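Local coordinates for protein aminopeptidase YwaD (Bacillus subtilis, PDB 6HC6) that removes amino acids from the N-terminal end of peptides, preferring residues such as leucine, arginine and lysine, with two zinc ions per subunit, at residues L322-T327 with N385-D390. Residues are numbered along the deposited sequence; the frame is centred on the assembly and turned at random.
With ZN (zinc ion), chain D.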
loop_
_atom_site.group_PDB
_atom_site.type_symbol
_atom_site.label_atom_id
_atom_site.label_comp_id
_atom_site.label_asym_id
_atom_site.label_seq_id
_atom_site.Cartn_x
_atom_site.Cartn_y
_atom_site.Cartn_z
ATOM N N LEU A 322 -0.314 -9.746 -4.943
ATOM C CA LEU A 322 -1.339 -9.155 -5.802
ATOM C C LEU A 322 -1.688 -7.763 -5.290
ATOM O O LEU A 322 -2.204 -7.629 -4.180
ATOM C CB LEU A 322 -2.588 -10.036 -5.810
ATOM C CG LEU A 322 -2.246 -11.513 -6.039
ATOM C CD1 LEU A 322 -3.450 -12.404 -5.819
ATOM C CD2 LEU A 322 -1.723 -11.663 -7.443
ATOM N N ASP A 323 -1.430 -6.731 -6.092
ATOM C CA ASP A 323 -1.694 -5.361 -5.640
ATOM C C ASP A 323 -2.076 -4.536 -6.861
ATOM O O ASP A 323 -1.205 -4.190 -7.662
ATOM C CB ASP A 323 -0.468 -4.778 -4.918
ATOM C CG ASP A 323 -0.744 -3.449 -4.209
ATOM O OD1 ASP A 323 -1.819 -2.870 -4.376
ATOM O OD2 ASP A 323 0.137 -2.964 -3.455
ATOM N N MET A 324 -3.354 -4.246 -6.979
ATOM C CA MET A 324 -3.952 -3.452 -8.047
ATOM C C MET A 324 -4.162 -4.286 -9.299
ATOM O O MET A 324 -3.540 -4.074 -10.273
ATOM C CB MET A 324 -3.172 -2.158 -8.293
ATOM C CG MET A 324 -3.371 -1.137 -7.209
ATOM S SD MET A 324 -2.362 0.342 -7.235
ATOM C CE MET A 324 -2.906 1.069 -8.767
ATOM N N VAL A 325 -5.111 -5.175 -9.203
ATOM C CA VAL A 325 -5.301 -6.120 -10.289
ATOM C C VAL A 325 -6.713 -6.048 -10.866
ATOM O O VAL A 325 -7.147 -6.975 -11.520
ATOM C CB VAL A 325 -4.968 -7.554 -9.832
ATOM C CG1 VAL A 325 -3.459 -7.711 -9.645
ATOM C CG2 VAL A 325 -5.726 -7.899 -8.548
ATOM N N GLY A 326 -7.431 -4.945 -10.658
ATOM C CA GLY A 326 -8.773 -4.894 -11.209
ATOM C C GLY A 326 -9.262 -3.591 -11.814
ATOM O O GLY A 326 -10.476 -3.416 -11.968
ATOM N N THR A 327 -8.375 -2.671 -12.183
ATOM C CA THR A 327 -8.873 -1.372 -12.618
ATOM C C THR A 327 -9.641 -1.510 -13.924
ATOM O O THR A 327 -9.320 -2.352 -14.770
ATOM C CB THR A 327 -7.743 -0.359 -12.792
ATOM O OG1 THR A 327 -8.317 0.924 -13.067
ATOM C CG2 THR A 327 -6.850 -0.734 -13.965
ATOM N N ASN A 385 5.275 -8.710 -7.633
ATOM C CA ASN A 385 4.008 -8.039 -7.479
ATOM C C ASN A 385 3.281 -7.935 -8.823
ATOM O O ASN A 385 3.863 -7.506 -9.721
ATOM C CB ASN A 385 4.230 -6.651 -6.917
ATOM C CG ASN A 385 2.955 -5.913 -6.699
ATOM O OD1 ASN A 385 2.001 -6.451 -6.297
ATOM N ND2 ASN A 385 2.982 -4.658 -7.001
ATOM N N PHE A 386 2.035 -8.350 -8.896
ATOM C CA PHE A 386 1.235 -8.312 -10.085
ATOM C C PHE A 386 0.334 -7.062 -10.068
ATOM O O PHE A 386 -0.365 -6.854 -9.145
ATOM C CB PHE A 386 0.385 -9.561 -10.215
ATOM C CG PHE A 386 1.166 -10.833 -10.364
ATOM C CD1 PHE A 386 1.731 -11.424 -9.288
ATOM C CD2 PHE A 386 1.329 -11.426 -11.572
ATOM C CE1 PHE A 386 2.452 -12.577 -9.400
ATOM C CE2 PHE A 386 2.044 -12.575 -11.704
ATOM C CZ PHE A 386 2.592 -13.162 -10.621
ATOM N N ILE A 387 0.323 -6.326 -11.167
ATOM C CA ILE A 387 -0.423 -5.064 -11.226
ATOM C C ILE A 387 -0.668 -4.708 -12.693
ATOM O O ILE A 387 0.197 -4.928 -13.548
ATOM C CB ILE A 387 0.346 -3.954 -10.468
ATOM C CG1 ILE A 387 -0.344 -2.592 -10.597
ATOM C CG2 ILE A 387 1.777 -3.874 -10.955
ATOM C CD1 ILE A 387 0.276 -1.533 -9.691
ATOM N N TRP A 388 -1.860 -4.173 -12.991
ATOM C CA TRP A 388 -2.127 -3.714 -14.351
ATOM C C TRP A 388 -1.480 -2.358 -14.577
ATOM O O TRP A 388 -1.391 -1.530 -13.664
ATOM C CB TRP A 388 -3.626 -3.585 -14.645
ATOM C CG TRP A 388 -4.405 -4.853 -14.659
ATOM C CD1 TRP A 388 -5.245 -5.313 -13.669
ATOM C CD2 TRP A 388 -4.456 -5.818 -15.709
ATOM N NE1 TRP A 388 -5.801 -6.521 -14.047
ATOM C CE2 TRP A 388 -5.331 -6.850 -15.294
ATOM C CE3 TRP A 388 -3.842 -5.918 -16.961
ATOM C CZ2 TRP A 388 -5.607 -7.960 -16.093
ATOM C CZ3 TRP A 388 -4.119 -7.024 -17.754
ATOM C CH2 TRP A 388 -4.989 -8.027 -17.315
ATOM N N GLY A 389 -1.056 -2.117 -15.814
ATOM C CA GLY A 389 -0.450 -0.843 -16.144
ATOM C C GLY A 389 -0.643 -0.502 -17.605
ATOM O O GLY A 389 -0.947 -1.364 -18.434
ATOM N N ASP A 390 -0.506 0.782 -17.898
ATOM C CA ASP A 390 -0.495 1.251 -19.277
ATOM C C ASP A 390 0.644 0.563 -20.023
ATOM O O ASP A 390 1.810 0.767 -19.657
ATOM C CB ASP A 390 -0.309 2.772 -19.283
ATOM C CG ASP A 390 -0.382 3.377 -20.652
ATOM O OD1 ASP A 390 -0.197 2.657 -21.646
ATOM O OD2 ASP A 390 -0.603 4.611 -20.726
HETATM ZN ZN ZN D . -1.272 -1.301 -3.085
HETATM O O HOH W 1 -0.183 -0.319 -4.442
HETATM O O HOH W 2 -0.463 0.239 -1.967
#
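Leu322 and Phe386 pair as parallel neighbours where strand 316-322 ends beside strand 382-389 in the mixed sheet of the M28 zinc-peptidase domain; the loop that follows carries Asp323 into the metal site. Two backbone hydrogen bonds tie the outgoing loop to strand 382-389: Asp323 N to Phe386 O (3.2 Å, 169° at the hydrogen), then Trp388 N to Met324 O. A third, weak bond runs from Trp388 NE1 to Val325 O (2.9 Å, bent to 135°), with the Val325–Gly326 peptide at the indole edge. An alanine at Trp388 would probably leave Val325 O without this donor and open a gap against Ala418 of helix 412-430. Apolar contacts join the segments at two places. Leu322 CD2 meets Phe386 CD1 at 3.9 Å, and Val422 touches both residues; Met324 and Ile387 lie side by side, CB to CG1 3.7 Å. At the metal, Asp323 CG lies anti to the backbone N (chi1 -170°), and Asp323 CB rests 3.3 Å from Asn385 OD1, which accepts a bond from Asn321. Ser371 OG hydrogen-bonds Asp323 OD2, and His250 and Asp262 complete the protein ligands. Asp323 grips the zinc ion through both oxygens, OD1 at 2.1 Å and OD2 at 2.2 Å, alongside two waters.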